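Local coordinates for galactose-binding lectin (Arachis hypogaea, PDB 6VAV), which binds D-galactose and galactose-bearing ligands as a tetrameric legume lectin that carries calcium and manganese ions, at residues Asp83-Phe88 with Phe204-Ser209; Glu121-Ser126 with Thr135-Ile140. All coordinates share one frame; numbering follows the deposited sequence.

Contact 1 of 2, residues Asp83-Phe88 with Phe204-Ser209; sequences DGIIFF and FGFSAS. With QTY (N-[[1-[(3S,3aR,6S,6aR)-6-[4-[[[4-[[(2R,3R,4S,5R,6R)-6-(hydroxymethyl)-3,4,5-tris(oxidanyl)oxan-2-yl]amino]-4-oxidanylidene-butanoyl]amino]methyl]-1,2,3-triazol-1-yl]-2,3,3a,5,6,6a-hexahydrofuro[3,2-b]furan-3-yl]-1,2,3-triazol-4-yl]methyl]-N'-[(2R,3R,4S,5R,6R)-6-(hydroxymethyl)-3,4,5-tris(oxidanyl)oxan-2-yl]butanediamide), chain E.
The rings of Phe87 and Phe206 meet obliquely, their planes 44° apart, with Phe87 CD1 3.6 Å from Phe206 CE1. Phe87 swings CG anti to its own backbone N (chi1 163°), which carries the far end of its ring on to Phe204; there Phe87 CZ lies at the edge of the Phe204 ring, 3.8 Å from CD2. On the other face of the sheet the Phe88 ring leans over the neighbouring strand above Gly205, which has no side chain, and takes the carbonyl carbon of Phe206 at its edge, in plane, with Phe88 CE1 also 3.7 Å from Ser207 CB. Ile86 CG2 touches the same Ser207 CB, while the hydroxyl of Ser207 turns to the carbonyl O of Leu106. Between the two layers of side chains the antiparallel strands are joined by paired backbone bonds at Ile86-Ser207 and Phe88-Gly205; Ile86 N to Ser207 O is short, 2.8 Å, and nearly straight. Phe69 and Trp223 meet the Phe206 ring edge-to-face, extending the aromatic core between the two sheets.

At the other end of the contact, Asp83, preceded by a cis peptide bond, donates its N to Ser209 O at 2.9 Å, and its carboxylate grips the sugar of the bound ligand with both oxygens: ligand O4 donates to Asp83 OD1 and ligand O3 to Asp83 OD2, each at 2.6 Å. Asn127 and Ser211 also hydrogen-bond the ligand. The contact thus passes from an apolar, aromatic interior to a charged end at the sugar site, where one carboxylate accepts from two adjacent hydroxyls, an arrangement that reads the positions of O3 and O4 and is consistent with the lectin's galactose specificity.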
loop_
_atom_site.group_PDB
_atom_site.type_symbol
_atom_site.label_atom_id
_atom_site.label_comp_id
_atom_site.label_asym_id
_atom_site.label_seq_id
_atom_site.Cartn_x
_atom_site.Cartn_y
_atom_site.Cartn_z
ATOM N N ASP A 83 17.274 21.085 21.944
ATOM C CA ASP A 83 17.816 19.923 22.657
ATOM C C ASP A 83 17.719 18.593 21.889
ATOM O O ASP A 83 18.343 17.617 22.306
ATOM C CB ASP A 83 17.124 19.782 24.003
ATOM C CG ASP A 83 17.762 20.681 25.032
ATOM O OD1 ASP A 83 17.345 21.863 25.128
ATOM O OD2 ASP A 83 18.731 20.234 25.684
ATOM N N GLY A 84 16.955 18.577 20.801
ATOM C CA GLY A 84 16.783 17.373 19.993
ATOM C C GLY A 84 15.350 16.928 19.822
ATOM O O GLY A 84 14.418 17.597 20.276
ATOM N N ILE A 85 15.183 15.772 19.170
ATOM C CA ILE A 85 13.886 15.182 18.830
ATOM C C ILE A 85 13.781 13.757 19.424
ATOM O O ILE A 85 14.756 13.008 19.403
ATOM C CB ILE A 85 13.722 15.134 17.270
ATOM C CG1 ILE A 85 13.825 16.534 16.608
ATOM C CG2 ILE A 85 12.424 14.398 16.840
ATOM C CD1 ILE A 85 13.962 16.545 15.073
ATOM N N ILE A 86 12.582 13.379 19.896
ATOM C CA ILE A 86 12.295 12.034 20.355
ATOM C C ILE A 86 11.061 11.467 19.588
ATOM O O ILE A 86 10.023 12.120 19.496
ATOM C CB ILE A 86 12.143 11.901 21.894
ATOM C CG1 ILE A 86 12.041 10.372 22.304
ATOM C CG2 ILE A 86 11.003 12.778 22.468
ATOM C CD1 ILE A 86 12.099 10.042 23.817
ATOM N N PHE A 87 11.227 10.270 18.999
ATOM C CA PHE A 87 10.143 9.481 18.401
ATOM C C PHE A 87 9.609 8.670 19.560
ATOM O O PHE A 87 10.378 7.918 20.164
ATOM C CB PHE A 87 10.629 8.601 17.232
ATOM C CG PHE A 87 9.646 7.501 16.870
ATOM C CD1 PHE A 87 8.393 7.805 16.347
ATOM C CD2 PHE A 87 9.957 6.164 17.106
ATOM C CE1 PHE A 87 7.476 6.780 16.023
ATOM C CE2 PHE A 87 9.043 5.144 16.782
ATOM C CZ PHE A 87 7.810 5.459 16.246
ATOM N N PHE A 88 8.343 8.879 19.950
ATOM C CA PHE A 88 7.896 8.213 21.176
ATOM C C PHE A 88 6.542 7.510 21.053
ATOM O O PHE A 88 5.790 7.720 20.113
ATOM C CB PHE A 88 7.864 9.216 22.358
ATOM C CG PHE A 88 6.754 10.243 22.336
ATOM C CD1 PHE A 88 6.819 11.349 21.489
ATOM C CD2 PHE A 88 5.714 10.180 23.254
ATOM C CE1 PHE A 88 5.798 12.314 21.480
ATOM C CE2 PHE A 88 4.714 11.172 23.279
ATOM C CZ PHE A 88 4.768 12.227 22.389
ATOM N N PHE A 204 1.425 7.252 18.974
ATOM C CA PHE A 204 2.787 7.368 18.458
ATOM C C PHE A 204 2.991 8.795 18.029
ATOM O O PHE A 204 2.060 9.410 17.504
ATOM C CB PHE A 204 3.018 6.432 17.251
ATOM C CG PHE A 204 3.148 4.957 17.549
ATOM C CD1 PHE A 204 2.018 4.159 17.703
ATOM C CD2 PHE A 204 4.401 4.358 17.627
ATOM C CE1 PHE A 204 2.144 2.788 17.957
ATOM C CE2 PHE A 204 4.524 2.987 17.834
ATOM C CZ PHE A 204 3.401 2.209 18.020
ATOM N N GLY A 205 4.214 9.276 18.151
ATOM C CA GLY A 205 4.512 10.630 17.709
ATOM C C GLY A 205 5.938 11.096 17.868
ATOM O O GLY A 205 6.849 10.295 18.061
ATOM N N PHE A 206 6.117 12.422 17.748
ATOM C CA PHE A 206 7.393 13.107 17.839
ATOM C C PHE A 206 7.291 14.288 18.795
ATOM O O PHE A 206 6.280 14.981 18.824
ATOM C CB PHE A 206 7.853 13.619 16.455
ATOM C CG PHE A 206 8.012 12.531 15.433
ATOM C CD1 PHE A 206 9.185 11.786 15.364
ATOM C CD2 PHE A 206 6.970 12.223 14.557
ATOM C CE1 PHE A 206 9.320 10.757 14.418
ATOM C CE2 PHE A 206 7.099 11.182 13.625
ATOM C CZ PHE A 206 8.271 10.461 13.563
ATOM N N SER A 207 8.336 14.491 19.570
ATOM C CA SER A 207 8.438 15.625 20.499
ATOM C C SER A 207 9.823 16.248 20.388
ATOM O O SER A 207 10.772 15.566 20.044
ATOM C CB SER A 207 8.165 15.163 21.929
ATOM O OG SER A 207 8.224 16.263 22.831
ATOM N N ALA A 208 9.917 17.557 20.614
ATOM C CA ALA A 208 11.177 18.307 20.642
ATOM C C ALA A 208 11.042 19.448 21.609
ATOM O O ALA A 208 9.933 19.923 21.855
ATOM C CB ALA A 208 11.532 18.830 19.256
ATOM N N SER A 209 12.168 19.899 22.156
ATOM C CA SER A 209 12.143 20.996 23.107
ATOM C C SER A 209 13.420 21.835 23.040
ATOM O O SER A 209 14.410 21.461 22.405
ATOM C CB SER A 209 11.932 20.460 24.519
ATOM O OG SER A 209 12.940 19.521 24.843
HETATM C C1 QTY E . 20.320 24.162 29.780
HETATM N N1 QTY E . 19.872 25.050 30.814
HETATM C C2 QTY E . 19.289 23.073 29.505
HETATM N N2 QTY E . 21.255 29.642 31.182
HETATM O O2 QTY E . 19.066 22.335 30.698
HETATM C C3 QTY E . 19.801 22.160 28.403
HETATM N N3 QTY E . 23.275 30.070 27.469
HETATM O O3 QTY E . 18.864 21.118 28.141
HETATM C C4 QTY E . 20.125 22.958 27.140
HETATM N N4 QTY E . 23.205 31.417 27.487
HETATM O O4 QTY E . 18.943 23.436 26.504
HETATM C C5 QTY E . 21.030 24.141 27.480
HETATM N N5 QTY E . 22.353 31.736 28.430
HETATM O O5 QTY E . 20.555 24.923 28.590
HETATM C C6 QTY E . 21.532 25.060 26.383
HETATM N N6 QTY E . 28.249 31.215 25.247
HETATM O O6 QTY E . 22.745 25.716 26.721
HETATM C C7 QTY E . 20.721 25.739 31.591
HETATM N N7 QTY E . 28.623 31.120 26.544
HETATM O O7 QTY E . 21.942 25.670 31.461
HETATM C C8 QTY E . 20.092 26.574 32.685
HETATM N N8 QTY E . 29.840 31.601 26.619
HETATM C C9 QTY E . 20.701 27.959 32.803
HETATM C C10 QTY E . 20.300 28.853 31.656
HETATM O O10 QTY E . 19.159 28.838 31.196
HETATM C C11 QTY E . 20.965 30.657 30.192
HETATM C C12 QTY E . 21.907 30.606 29.037
HETATM C C13 QTY E . 22.486 29.538 28.414
HETATM C C14 QTY E . 24.075 29.386 26.441
HETATM C C15 QTY E . 23.712 29.914 25.055
HETATM O O15 QTY E . 24.623 31.000 24.791
HETATM C C16 QTY E . 25.754 30.935 25.669
HETATM C C17 QTY E . 26.971 30.665 24.785
HETATM C C18 QTY E . 27.030 29.140 24.740
HETATM C C19 QTY E . 25.570 29.687 26.520
HETATM O O19 QTY E . 26.358 28.654 25.919
HETATM C C20 QTY E . 29.227 31.773 24.515
HETATM C C21 QTY E . 30.250 32.003 25.389
#

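Contact 2 of 2, residues Glu121-Ser126 with Thr135-Ile140; sequences EFDTYS and TDHVGI. With MN (manganese (II) ion), chain F; CA (calcium ion), chain G; QTY (N-[[1-[(3S,3aR,6S,6aR)-6-[4-[[[4-[[(2R,3R,4S,5R,6R)-6-(hydroxymethyl)-3,4,5-tris(oxidanyl)oxan-2-yl]amino]-4-oxidanylidene-butanoyl]amino]methyl]-1,2,3-triazol-1-yl]-2,3,3a,5,6,6a-hexahydrofuro[3,2-b]furan-3-yl]-1,2,3-triazol-4-yl]methyl]-N'-[(2R,3R,4S,5R,6R)-6-(hydroxymethyl)-3,4,5-tris(oxidanyl)oxan-2-yl]butanediamide), chain E.
Strands 121-123 and 137-140 run antiparallel, joined by paired backbone hydrogen bonds at Glu121-Gly139 and Asp123-His137, with Phe122 and Val138 as the non-hydrogen-bonded pair between them. Glu121, Asp123 and His137 stand on one face and converge on the manganese ion: Asp123 OD2 at 2.0 Å, His137 NE2 at 2.1 Å and Glu121 OE2 at 2.3 Å. The Asp123 and His137 side chains lie side by side, Asp123 CB resting over one face of the imidazole, offset toward its rim, 3.6 Å from the centroid. His137 ND1 donates in the ring plane to Thr135 O, a second-shell bond that fixes the ring's rotation and leaves NE2 to the metal. Glu121 OE1 accepts from a water on the manganese, so both carboxylate oxygens serve the site.

Asp123 sets CG anti to its backbone N (chi1 -163°), and its carboxylate spans both ions, since OD2 also reaches the calcium, at 2.6 Å, beside OD1. That OD1 accepts from Tyr125 N as well, closing an Asx turn that probably helps present Tyr125 O to the calcium. On the opposite face Phe122 CD1 packs against Val138 CG2, and Phe71 meets the Phe122 ring. Beyond the turn, the Tyr125 ring lays one face over the ligand sugar, whose C4 sits 3.6 Å above the ring plane, over its centre. Asp132, which binds both metals, Asn127, which binds calcium, and two waters on each ion complete the twin manganese-calcium site characteristic of legume lectins, here with an aromatic platform for the sugar at its side.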
loop_
_atom_site.group_PDB
_atom_site.type_symbol
_atom_site.label_atom_id
_atom_site.label_comp_id
_atom_site.label_asym_id
_atom_site.label_seq_id
_atom_site.Cartn_x
_atom_site.Cartn_y
_atom_site.Cartn_z
ATOM N N GLU A 121 15.427 8.632 21.010
ATOM C CA GLU A 121 15.825 10.040 21.045
ATOM C C GLU A 121 17.049 10.323 20.176
ATOM O O GLU A 121 17.952 9.489 20.058
ATOM C CB GLU A 121 16.072 10.514 22.478
ATOM C CG GLU A 121 17.078 9.671 23.241
ATOM C CD GLU A 121 17.618 10.385 24.453
ATOM O OE1 GLU A 121 16.862 10.577 25.426
ATOM O OE2 GLU A 121 18.811 10.743 24.426
ATOM N N PHE A 122 17.043 11.520 19.582
ATOM C CA PHE A 122 18.082 12.110 18.733
ATOM C C PHE A 122 18.518 13.340 19.515
ATOM O O PHE A 122 17.974 14.425 19.348
ATOM C CB PHE A 122 17.502 12.395 17.336
ATOM C CG PHE A 122 16.971 11.122 16.706
ATOM C CD1 PHE A 122 17.822 10.259 16.013
ATOM C CD2 PHE A 122 15.644 10.738 16.883
ATOM C CE1 PHE A 122 17.338 9.047 15.474
ATOM C CE2 PHE A 122 15.166 9.523 16.353
ATOM C CZ PHE A 122 16.017 8.687 15.663
ATOM N N ASP A 123 19.445 13.113 20.447
ATOM C CA ASP A 123 19.858 14.060 21.459
ATOM C C ASP A 123 21.116 14.864 21.083
ATOM O O ASP A 123 22.179 14.290 20.860
ATOM C CB ASP A 123 20.067 13.277 22.748
ATOM C CG ASP A 123 20.111 14.152 23.983
ATOM O OD1 ASP A 123 20.246 15.400 23.829
ATOM O OD2 ASP A 123 19.969 13.605 25.093
ATOM N N THR A 124 20.973 16.218 21.051
ATOM C CA THR A 124 22.032 17.129 20.591
ATOM C C THR A 124 22.647 18.010 21.699
ATOM O O THR A 124 23.400 18.944 21.382
ATOM C CB THR A 124 21.508 17.997 19.424
ATOM O OG1 THR A 124 20.647 19.031 19.896
ATOM C CG2 THR A 124 20.781 17.177 18.354
ATOM N N TYR A 125 22.390 17.690 22.981
ATOM C CA TYR A 125 22.938 18.442 24.125
ATOM C C TYR A 125 23.166 17.498 25.292
ATOM O O TYR A 125 22.243 16.781 25.692
ATOM C CB TYR A 125 22.025 19.635 24.543
ATOM C CG TYR A 125 22.635 20.451 25.667
ATOM C CD1 TYR A 125 22.476 20.071 26.999
ATOM C CD2 TYR A 125 23.459 21.539 25.395
ATOM C CE1 TYR A 125 23.112 20.756 28.027
ATOM C CE2 TYR A 125 24.068 22.258 26.421
ATOM C CZ TYR A 125 23.885 21.866 27.736
ATOM O OH TYR A 125 24.486 22.546 28.759
ATOM N N SER A 126 24.390 17.519 25.863
ATOM C CA SER A 126 24.717 16.638 26.981
ATOM C C SER A 126 24.243 17.201 28.332
ATOM O O SER A 126 24.846 18.137 28.858
ATOM C CB SER A 126 26.213 16.342 27.019
ATOM O OG SER A 126 26.499 15.342 27.975
ATOM N N THR A 135 28.857 13.306 23.895
ATOM C CA THR A 135 28.583 13.769 22.522
ATOM C C THR A 135 27.108 13.591 22.129
ATOM O O THR A 135 26.353 12.962 22.877
ATOM C CB THR A 135 29.462 12.972 21.502
ATOM O OG1 THR A 135 28.964 11.636 21.354
ATOM C CG2 THR A 135 30.938 12.944 21.860
ATOM N N ASP A 136 26.722 14.084 20.912
ATOM C CA ASP A 136 25.421 13.817 20.291
ATOM C C ASP A 136 25.220 12.297 20.235
ATOM O O ASP A 136 26.197 11.553 20.049
ATOM C CB ASP A 136 25.340 14.387 18.867
ATOM C CG ASP A 136 25.409 15.897 18.740
ATOM O OD1 ASP A 136 25.373 16.593 19.791
ATOM O OD2 ASP A 136 25.497 16.381 17.603
ATOM N N HIS A 137 23.988 11.834 20.450
ATOM C CA HIS A 137 23.709 10.406 20.495
ATOM C C HIS A 137 22.273 10.065 20.157
ATOM O O HIS A 137 21.366 10.897 20.266
ATOM C CB HIS A 137 24.013 9.874 21.924
ATOM C CG HIS A 137 23.296 10.622 23.012
ATOM N ND1 HIS A 137 23.710 11.896 23.419
ATOM C CD2 HIS A 137 22.203 10.270 23.729
ATOM C CE1 HIS A 137 22.876 12.252 24.381
ATOM N NE2 HIS A 137 21.942 11.314 24.593
ATOM N N VAL A 138 22.076 8.798 19.813
ATOM C CA VAL A 138 20.780 8.184 19.626
ATOM C C VAL A 138 20.589 7.335 20.863
ATOM O O VAL A 138 21.523 6.659 21.293
ATOM C CB VAL A 138 20.620 7.393 18.303
ATOM C CG1 VAL A 138 19.223 6.789 18.205
ATOM C CG2 VAL A 138 20.888 8.288 17.097
ATOM N N GLY A 139 19.429 7.433 21.483
ATOM C CA GLY A 139 19.183 6.670 22.695
ATOM C C GLY A 139 17.859 5.954 22.674
ATOM O O GLY A 139 16.939 6.392 21.988
ATOM N N ILE A 140 17.777 4.814 23.391
ATOM C CA ILE A 140 16.531 4.074 23.569
ATOM C C ILE A 140 16.086 4.406 25.001
ATOM O O ILE A 140 16.849 4.248 25.962
ATOM C CB ILE A 140 16.568 2.560 23.212
ATOM C CG1 ILE A 140 16.631 2.435 21.661
ATOM C CG2 ILE A 140 15.299 1.876 23.740
ATOM C CD1 ILE A 140 16.938 0.996 21.029
HETATM MN MN MN F . 20.325 11.783 25.873
HETATM CA CA CA G . 20.242 15.866 26.289
HETATM C C1 QTY E . 20.320 24.162 29.780
HETATM N N1 QTY E . 19.872 25.050 30.814
HETATM C C2 QTY E . 19.289 23.073 29.505
HETATM N N2 QTY E . 21.255 29.642 31.182
HETATM O O2 QTY E . 19.066 22.335 30.698
HETATM C C3 QTY E . 19.801 22.160 28.403
HETATM N N3 QTY E . 23.275 30.070 27.469
HETATM O O3 QTY E . 18.864 21.118 28.141
HETATM C C4 QTY E . 20.125 22.958 27.140
HETATM N N4 QTY E . 23.205 31.417 27.487
HETATM O O4 QTY E . 18.943 23.436 26.504
HETATM C C5 QTY E . 21.030 24.141 27.480
HETATM N N5 QTY E . 22.353 31.736 28.430
HETATM O O5 QTY E . 20.555 24.923 28.590
HETATM C C6 QTY E . 21.532 25.060 26.383
HETATM N N6 QTY E . 28.249 31.215 25.247
HETATM O O6 QTY E . 22.745 25.716 26.721
HETATM C C7 QTY E . 20.721 25.739 31.591
HETATM N N7 QTY E . 28.623 31.120 26.544
HETATM O O7 QTY E . 21.942 25.670 31.461
HETATM C C8 QTY E . 20.092 26.574 32.685
HETATM N N8 QTY E . 29.840 31.601 26.619
HETATM C C9 QTY E . 20.701 27.959 32.803
HETATM C C10 QTY E . 20.300 28.853 31.656
HETATM O O10 QTY E . 19.159 28.838 31.196
HETATM C C11 QTY E . 20.965 30.657 30.192
HETATM C C12 QTY E . 21.907 30.606 29.037
HETATM C C13 QTY E . 22.486 29.538 28.414
HETATM C C14 QTY E . 24.075 29.386 26.441
HETATM C C15 QTY E . 23.712 29.914 25.055
HETATM O O15 QTY E . 24.623 31.000 24.791
HETATM C C16 QTY E . 25.754 30.935 25.669
HETATM C C17 QTY E . 26.971 30.665 24.785
HETATM C C18 QTY E . 27.030 29.140 24.740
HETATM C C19 QTY E . 25.570 29.687 26.520
HETATM O O19 QTY E . 26.358 28.654 25.919
HETATM C C20 QTY E . 29.227 31.773 24.515
HETATM C C21 QTY E . 30.250 32.003 25.389
HETATM O O HOH W 1 18.329 11.952 27.188
HETATM O O HOH W 2 20.577 9.807 26.675
HETATM O O HOH W 3 19.031 17.363 25.287
HETATM O O HOH W 4 18.470 15.023 27.286
#

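Overall arrangement
Both contacts belong to the seven-stranded antiparallel sheet of the legume lectin domain, with centres 11 Å apart. Strand order runs 201-209, 84-91, 117-123, 137-141, so the two contacts flank the pairing of strands 84-91 and 117-123, which joins them directly, Ile85 O lying 2.7 Å from Phe122 N in a probable hydrogen bond. Along the chain, both segments of contact 2 fall between residues 83-88 and 204-209; contact 1 is therefore the long-range closure and contact 2 a local hairpin-like one, spanning the metal loop. The Asp83 end of contact 1 and the Tyr125 end of contact 2 lie side by side at one end of the strands, bringing polar recognition and a metal-supported aromatic surface to one sugar.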